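Local coordinates for Rnh (Ribonuclease H) (Chlorobaculum tepidum, PDB 3H08), which probably cleaves the RNA strand of RNA-DNA hybrids endonucleolytically, leaving 5'-phosphomonoesters, with magnesium as cofactor, at residues L67-S71 with A72-N76; L109-T112 with T113-R116; E57-K60 with E61-V65. The protein carries 3 engineered substitutions. All blocks are in the same frame, centred on the assembly; numbering follows the deposited sequence.

Interaction 1: L67-S71 with A72-N76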
loop_
_atom_site.group_PDB
_atom_site.type_symbol
_atom_site.label_atom_id
_atom_site.label_comp_id
_atom_site.label_asym_id
_atom_site.label_seq_id
_atom_site.Cartn_x
_atom_site.Cartn_y
_atom_site.Cartn_z
ATOM N N LEU A 67 7.188 1.260 -6.126
ATOM C CA LEU A 67 5.838 0.930 -5.671
ATOM C C LEU A 67 4.816 1.740 -6.408
ATOM O O LEU A 67 4.860 2.975 -6.376
ATOM C CB LEU A 67 5.728 1.137 -4.159
ATOM C CG LEU A 67 4.499 0.479 -3.516
ATOM C CD1 LEU A 67 4.779 0.120 -2.102
ATOM C CD2 LEU A 67 3.329 1.400 -3.592
ATOM N N TYR A 68 3.932 1.036 -7.107
ATOM C CA TYR A 68 2.851 1.621 -7.928
ATOM C C TYR A 68 1.513 1.466 -7.221
ATOM O O TYR A 68 1.071 0.333 -6.943
ATOM C CB TYR A 68 2.791 0.922 -9.295
ATOM C CG TYR A 68 3.949 1.293 -10.164
ATOM C CD1 TYR A 68 3.855 2.329 -11.069
ATOM C CD2 TYR A 68 5.167 0.644 -10.033
ATOM C CE1 TYR A 68 4.940 2.671 -11.865
ATOM C CE2 TYR A 68 6.266 0.978 -10.823
ATOM C CZ TYR A 68 6.152 2.024 -11.715
ATOM O OH TYR A 68 7.203 2.370 -12.536
ATOM N N SER A 69 0.863 2.590 -6.925
ATOM C CA SER A 69 -0.450 2.611 -6.260
ATOM C C SER A 69 -1.426 3.584 -6.920
ATOM O O SER A 69 -1.016 4.622 -7.374
ATOM C CB SER A 69 -0.234 3.041 -4.789
ATOM O OG SER A 69 -1.443 3.114 -4.051
ATOM N N ASP A 70 -2.738 3.294 -6.917
ATOM C CA ASP A 70 -3.744 4.301 -7.356
ATOM C C ASP A 70 -4.095 5.267 -6.235
ATOM O O ASP A 70 -4.880 6.191 -6.443
ATOM C CB ASP A 70 -5.020 3.635 -7.857
ATOM C CG ASP A 70 -6.027 4.615 -8.391
ATOM O OD1 ASP A 70 -5.670 5.414 -9.294
ATOM O OD2 ASP A 70 -7.179 4.583 -7.921
ATOM N N SER A 71 -3.463 5.098 -5.060
ATOM C CA SER A 71 -3.828 5.884 -3.888
ATOM C C SER A 71 -3.114 7.220 -3.828
ATOM O O SER A 71 -1.915 7.292 -3.518
ATOM C CB SER A 71 -3.567 5.100 -2.609
ATOM O OG SER A 71 -3.811 5.853 -1.441
ATOM N N ALA A 72 -3.855 8.295 -4.092
ATOM C CA ALA A 72 -3.305 9.632 -3.922
ATOM C C ALA A 72 -2.955 9.889 -2.457
ATOM O O ALA A 72 -1.951 10.505 -2.162
ATOM C CB ALA A 72 -4.265 10.648 -4.407
ATOM N N TYR A 73 -3.783 9.367 -1.554
ATOM C CA TYR A 73 -3.567 9.466 -0.114
ATOM C C TYR A 73 -2.183 9.006 0.250
ATOM O O TYR A 73 -1.438 9.705 0.905
ATOM C CB TYR A 73 -4.644 8.631 0.593
ATOM C CG TYR A 73 -4.600 8.652 2.101
ATOM C CD1 TYR A 73 -4.745 9.843 2.814
ATOM C CD2 TYR A 73 -4.450 7.470 2.833
ATOM C CE1 TYR A 73 -4.714 9.849 4.222
ATOM C CE2 TYR A 73 -4.473 7.474 4.205
ATOM C CZ TYR A 73 -4.593 8.643 4.897
ATOM O OH TYR A 73 -4.581 8.615 6.279
ATOM N N LEU A 74 -1.835 7.812 -0.201
ATOM C CA LEU A 74 -0.511 7.293 0.031
ATOM C C LEU A 74 0.561 8.064 -0.695
ATOM O O LEU A 74 1.579 8.493 -0.110
ATOM C CB LEU A 74 -0.453 5.828 -0.384
ATOM C CG LEU A 74 0.908 5.118 -0.342
ATOM C CD1 LEU A 74 1.453 5.061 1.092
ATOM C CD2 LEU A 74 0.812 3.768 -0.956
ATOM N N VAL A 75 0.402 8.174 -2.000
ATOM C CA VAL A 75 1.501 8.679 -2.808
ATOM C C VAL A 75 1.795 10.157 -2.511
ATOM O O VAL A 75 2.946 10.559 -2.398
ATOM C CB VAL A 75 1.250 8.439 -4.324
ATOM C CG1 VAL A 75 2.353 9.106 -5.150
ATOM C CG2 VAL A 75 1.135 6.998 -4.611
ATOM N N ASN A 76 0.760 10.953 -2.305
ATOM C CA ASN A 76 0.977 12.355 -1.940
ATOM C C ASN A 76 1.698 12.483 -0.603
ATOM O O ASN A 76 2.572 13.321 -0.445
ATOM C CB ASN A 76 -0.327 13.111 -1.892
ATOM C CG ASN A 76 -0.921 13.316 -3.264
ATOM O OD1 ASN A 76 -0.229 13.182 -4.281
ATOM N ND2 ASN A 76 -2.197 13.646 -3.307
HETATM O O HOH W 1 -6.692 8.087 -5.029
#

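Interaction 2: L109-T112 with T113-R116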
loop_
_atom_site.group_PDB
_atom_site.type_symbol
_atom_site.label_atom_id
_atom_site.label_comp_id
_atom_site.label_asym_id
_atom_site.label_seq_id
_atom_site.Cartn_x
_atom_site.Cartn_y
_atom_site.Cartn_z
ATOM N N LEU A 109 6.541 4.285 8.004
ATOM C CA LEU A 109 7.830 4.882 8.389
ATOM C C LEU A 109 8.916 3.821 8.607
ATOM O O LEU A 109 10.046 3.973 8.134
ATOM C CB LEU A 109 7.661 5.728 9.638
ATOM C CG LEU A 109 7.073 7.072 9.345
ATOM C CD1 LEU A 109 6.674 7.727 10.678
ATOM C CD2 LEU A 109 8.053 7.954 8.596
ATOM N N LYS A 110 8.586 2.762 9.348
ATOM C CA LYS A 110 9.521 1.701 9.608
ATOM C C LYS A 110 9.956 0.986 8.327
ATOM O O LYS A 110 11.145 0.738 8.089
ATOM C CB LYS A 110 8.922 0.721 10.618
ATOM C CG LYS A 110 8.764 1.310 12.026
ATOM C CD LYS A 110 7.951 0.359 12.896
ATOM C CE LYS A 110 8.800 -0.832 13.289
ATOM N NZ LYS A 110 8.155 -1.683 14.353
ATOM N N LEU A 111 9.001 0.705 7.481
ATOM C CA LEU A 111 9.259 -0.085 6.280
ATOM C C LEU A 111 10.037 0.696 5.243
ATOM O O LEU A 111 10.739 0.119 4.431
ATOM C CB LEU A 111 7.933 -0.569 5.703
ATOM C CG LEU A 111 7.319 -1.658 6.555
ATOM C CD1 LEU A 111 5.835 -1.831 6.253
ATOM C CD2 LEU A 111 8.046 -2.973 6.338
ATOM N N THR A 112 9.870 2.016 5.235
ATOM C CA THR A 112 10.636 2.890 4.306
ATOM C C THR A 112 12.005 3.290 4.847
ATOM O O THR A 112 12.726 4.021 4.205
ATOM C CB THR A 112 9.836 4.105 3.882
ATOM O OG1 THR A 112 9.431 4.901 5.015
ATOM C CG2 THR A 112 8.594 3.671 3.080
ATOM N N THR A 113 12.338 2.828 6.052
ATOM C CA THR A 113 13.693 2.767 6.537
ATOM C C THR A 113 14.367 1.449 6.134
ATOM O O THR A 113 15.541 1.433 5.745
ATOM C CB THR A 113 13.704 2.900 8.062
ATOM O OG1 THR A 113 13.109 4.151 8.432
ATOM C CG2 THR A 113 15.104 2.834 8.618
ATOM N N LEU A 114 13.651 0.345 6.241
ATOM C CA LEU A 114 14.192 -0.956 5.821
ATOM C C LEU A 114 14.452 -0.981 4.339
ATOM O O LEU A 114 15.427 -1.594 3.901
ATOM C CB LEU A 114 13.239 -2.086 6.191
ATOM C CG LEU A 114 12.976 -2.269 7.671
ATOM C CD1 LEU A 114 12.037 -3.439 7.867
ATOM C CD2 LEU A 114 14.260 -2.480 8.404
ATOM N N HIS A 115 13.544 -0.389 3.568
ATOM C CA HIS A 115 13.601 -0.450 2.118
ATOM C C HIS A 115 13.685 0.940 1.568
ATOM O O HIS A 115 13.137 1.873 2.164
ATOM C CB HIS A 115 12.335 -1.143 1.592
ATOM C CG HIS A 115 12.137 -2.509 2.177
ATOM N ND1 HIS A 115 12.979 -3.559 1.896
ATOM C CD2 HIS A 115 11.229 -2.976 3.063
ATOM C CE1 HIS A 115 12.590 -4.625 2.574
ATOM N NE2 HIS A 115 11.548 -4.295 3.310
ATOM N N ARG A 116 14.344 1.102 0.422
ATOM C CA ARG A 116 14.435 2.420 -0.221
ATOM C C ARG A 116 13.388 2.471 -1.303
ATOM O O ARG A 116 13.520 1.836 -2.353
ATOM C CB ARG A 116 15.848 2.654 -0.740
ATOM C CG ARG A 116 16.867 2.663 0.402
ATOM C CD ARG A 116 18.077 3.470 0.092
ATOM N NE ARG A 116 18.878 3.724 1.286
ATOM C CZ ARG A 116 18.842 4.848 1.987
ATOM N NH1 ARG A 116 18.040 5.855 1.633
ATOM N NH2 ARG A 116 19.614 4.974 3.051
HETATM O O HOH W 2 11.519 5.969 7.463
#

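Interaction 3: E57-K60 with E61-V65. Engineered in segment 61-65: A63 (natural residue Cys).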
loop_
_atom_site.group_PDB
_atom_site.type_symbol
_atom_site.label_atom_id
_atom_site.label_comp_id
_atom_site.label_asym_id
_atom_site.label_seq_id
_atom_site.Cartn_x
_atom_site.Cartn_y
_atom_site.Cartn_z
ATOM N N GLU A 57 6.144 -5.619 3.759
ATOM C CA GLU A 57 6.411 -6.656 4.763
ATOM C C GLU A 57 6.742 -8.011 4.128
ATOM O O GLU A 57 7.389 -8.845 4.760
ATOM C CB GLU A 57 5.244 -6.802 5.710
ATOM C CG GLU A 57 5.164 -5.696 6.712
ATOM C CD GLU A 57 4.026 -5.827 7.725
ATOM O OE1 GLU A 57 3.095 -6.630 7.532
ATOM O OE2 GLU A 57 4.088 -5.094 8.751
ATOM N N ALA A 58 6.299 -8.213 2.887
ATOM C CA ALA A 58 6.519 -9.487 2.165
ATOM C C ALA A 58 7.931 -9.622 1.616
ATOM O O ALA A 58 8.354 -10.704 1.230
ATOM C CB ALA A 58 5.531 -9.635 1.052
ATOM N N LEU A 59 8.682 -8.545 1.623
ATOM C CA LEU A 59 10.069 -8.609 1.206
ATOM C C LEU A 59 10.913 -9.306 2.289
ATOM O O LEU A 59 10.833 -8.964 3.464
ATOM C CB LEU A 59 10.581 -7.213 0.960
ATOM C CG LEU A 59 9.879 -6.423 -0.124
ATOM C CD1 LEU A 59 10.235 -4.969 -0.011
ATOM C CD2 LEU A 59 10.222 -6.920 -1.459
ATOM N N LYS A 60 11.746 -10.256 1.883
ATOM C CA LYS A 60 12.507 -11.050 2.816
ATOM C C LYS A 60 13.804 -10.369 3.272
ATOM O O LYS A 60 14.350 -10.698 4.332
ATOM C CB LYS A 60 12.884 -12.388 2.173
ATOM C CG LYS A 60 11.720 -13.148 1.582
ATOM C CD LYS A 60 12.205 -14.417 0.907
ATOM C CE LYS A 60 11.260 -14.902 -0.156
ATOM N NZ LYS A 60 11.539 -16.352 -0.470
ATOM N N GLU A 61 14.328 -9.489 2.421
ATOM C CA GLU A 61 15.550 -8.772 2.705
ATOM C C GLU A 61 15.385 -7.302 2.321
ATOM O O GLU A 61 14.490 -6.971 1.567
ATOM C CB GLU A 61 16.727 -9.416 1.980
ATOM C CG GLU A 61 16.728 -9.288 0.475
ATOM C CD GLU A 61 16.057 -10.466 -0.272
ATOM O OE1 GLU A 61 16.277 -11.640 0.105
ATOM O OE2 GLU A 61 15.319 -10.202 -1.252
ATOM N N PRO A 62 16.225 -6.419 2.871
ATOM C CA PRO A 62 16.190 -5.008 2.438
ATOM C C PRO A 62 16.311 -4.902 0.925
ATOM O O PRO A 62 17.153 -5.588 0.323
ATOM C CB PRO A 62 17.413 -4.400 3.129
ATOM C CG PRO A 62 17.499 -5.174 4.364
ATOM C CD PRO A 62 17.200 -6.600 3.936
ATOM N N ALA A 63 15.483 -4.048 0.331
ATOM C CA ALA A 63 15.414 -3.905 -1.110
ATOM C C ALA A 63 15.284 -2.453 -1.551
ATOM O O ALA A 63 14.922 -1.568 -0.758
ATOM C CB ALA A 63 14.196 -4.688 -1.635
ATOM N N ARG A 64 15.562 -2.222 -2.833
ATOM C CA ARG A 64 15.160 -0.999 -3.520
ATOM C C ARG A 64 13.807 -1.330 -4.121
ATOM O O ARG A 64 13.670 -2.381 -4.769
ATOM C CB ARG A 64 16.153 -0.691 -4.630
ATOM C CG ARG A 64 15.897 0.582 -5.382
ATOM C CD ARG A 64 17.109 0.995 -6.135
ATOM N NE ARG A 64 16.898 2.238 -6.886
ATOM C CZ ARG A 64 17.841 2.864 -7.589
ATOM N NH1 ARG A 64 19.073 2.357 -7.681
ATOM N NH2 ARG A 64 17.544 4.001 -8.224
ATOM N N VAL A 65 12.819 -0.461 -3.943
ATOM C CA VAL A 65 11.458 -0.761 -4.325
ATOM C C VAL A 65 10.888 0.344 -5.183
ATOM O O VAL A 65 10.993 1.528 -4.862
ATOM C CB VAL A 65 10.544 -0.986 -3.081
ATOM C CG1 VAL A 65 9.105 -1.229 -3.502
ATOM C CG2 VAL A 65 11.083 -2.099 -2.212
HETATM O O HOH W 3 12.131 -10.535 -1.208
#

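Interaction 1: L67-S71 with A72-N76
S71 meets L74 and V75 at the point where strand 64-69 hands the chain over to helix 72-79. S71 CB rests 3.9 Å from L74 CB. One bond further, S71 OG accepts from L74 N at 3.0 Å in a nearly straight bond, N-H...O 168°. The hydroxyl reaches that amide because chi1, 176°, swings OG opposite the backbone N and beside the carbonyl carbon. The same oxygen is hydrogen-bonded to E48 OE1, whose residue is predicted to bind magnesium. S71 is thus the N-cap, and serine suits the place because its short hydroxyl can replace the missing acceptor of a first-turn N-H; an alanine here would probably leave L74 N without its cap and E48 without a hydroxyl mate. The backbone opens the helix in the regular way, V75 N donating to S71 O at 2.9 Å. This strand-to-helix corner belongs to the RNase H fold and carries D70, a predicted magnesium ligand whose OD1 is held by K121 and G124. A bound magnesium ion lies about 3 Å from the S69 side chain. Before the cap, S69 OG accepts from S71 N at 3.0 Å, an ST turn at the point where the chain leaves the strand. Beneath it L74 CD2 lies 3.9 Å from S69 OG and 4.3 Å from L67 CD2, while V75 CG2 approaches S69 CB to 4.2 Å.

Interaction 2: L109-T112 with T113-R116
K110 O accepts two backbone N-H groups, from L114 and T113, as helix 102-114 of the RNase H fold reaches its C-terminal end. The two donors come from different directions. L114 N, 3.1 Å from K110 O, lies in the carbonyl plane and makes a fairly straight i to i+4 bond, N-H...O 158°. T113 N, 3.2 Å from K110 O, stands above that plane, 67° out of it. T113 N is thus shared between this i to i+3 bond and a weak i to i+4 bond to L109 O, a local departure from the regular pattern. One residue on, H115 N donates to L111 O at 3.0 Å, although H115 itself has already left helical backbone angles.

A water ties the exposed side of the turn: it donates to L109 O at 2.6 Å and is hydrogen-bonded to T113 OG1 as well. With chi1 at -59°, T113 OG1 sits beside its own backbone N and is turned back along the helix toward L109 O. Threonine suits this exposed turn, since its hydroxyl can share a water with a carbonyl from the preceding turn. T112 uses its hydroxyl in a related way, bonding to I108 O, while its side chain packs on V117 and F119 of strand 116-121.

Among the apolar groups, L111 is buried against I53 and L56 of helix 44-57, and leucine fills that interface with a branched aliphatic end. L111 CD2 lies 4.3 Å from L114 CD1. The H115 ring, with ND1 hydrogen-bonded to A63 N, carries L114 CB over one face, 3.8 Å above the plane and displaced from the ring centre.

Interaction 3: E57-K60 with E61-V65
With chi1 at -61°, L59 holds CG beside its backbone N and opposite the carbonyl carbon, and the nearly extended chi2, 165°, carries CD1 toward V65. V65 sends CG2 to meet it, because chi1 at 177° puts CG1 opposite the backbone N and leaves CG2 beside it. L59 CD1 and V65 CG2 come within 3.7 Å, the side chains crossing obliquely rather than lying alongside each other. L59 CD1 also lies 4.3 Å from CB of A63, an engineered alanine in place of the natural cysteine, so this one methyl touches two residues on the same side of the incoming strand.

The contact spans the turn by which helix 44-57, which follows edge strand 31-39, enters strand 64-69, which lies parallel beside strand 4-13 in the RNase H sheet. I5 of strand 4-13 touches both L59 and A63, I7 touches V65, and H115 packs on L59 and V65. Branched aliphatic residues suit this place: valine favours an extended backbone, while leucine reaches across from the loop.

On the solvent side the turn is spanned by water, which accepts from K60 N at 3.1 Å and donates to E61 OE2 at 3.2 Å. K3, outside the turn, is a distant and weak partner of the same carboxylate oxygen. K60 NZ stays 6.7 Å from E61 OE1, too far for a direct salt bridge. With no direct hydrogen bond between 57-60 and 61-65, the turn is held, apart from the chain itself, by methyl contacts and a bridging water, and the opposite charges of K60 and E61 probably add only a mild attraction.

From the N terminus, the chain first meets interaction 3, which closes the turn between helix 44-57 and strand 64-69. That strand then runs inward to interaction 1, which turns it into helix 72-79 beside the predicted magnesium ligands, about 18 Å from interaction 3, centre to centre. Interaction 2 comes last, where helix 102-114 gives way to strand 116-121. The three contacts follow in series, none enclosing or crossing another. In space interactions 2 and 3 touch: R116 pairs with A63 and V65 through backbone hydrogen bonds, joining parallel strands 64-69 and 116-121 at one end of the sheet. Interaction 1 occupies the other end of strand 64-69.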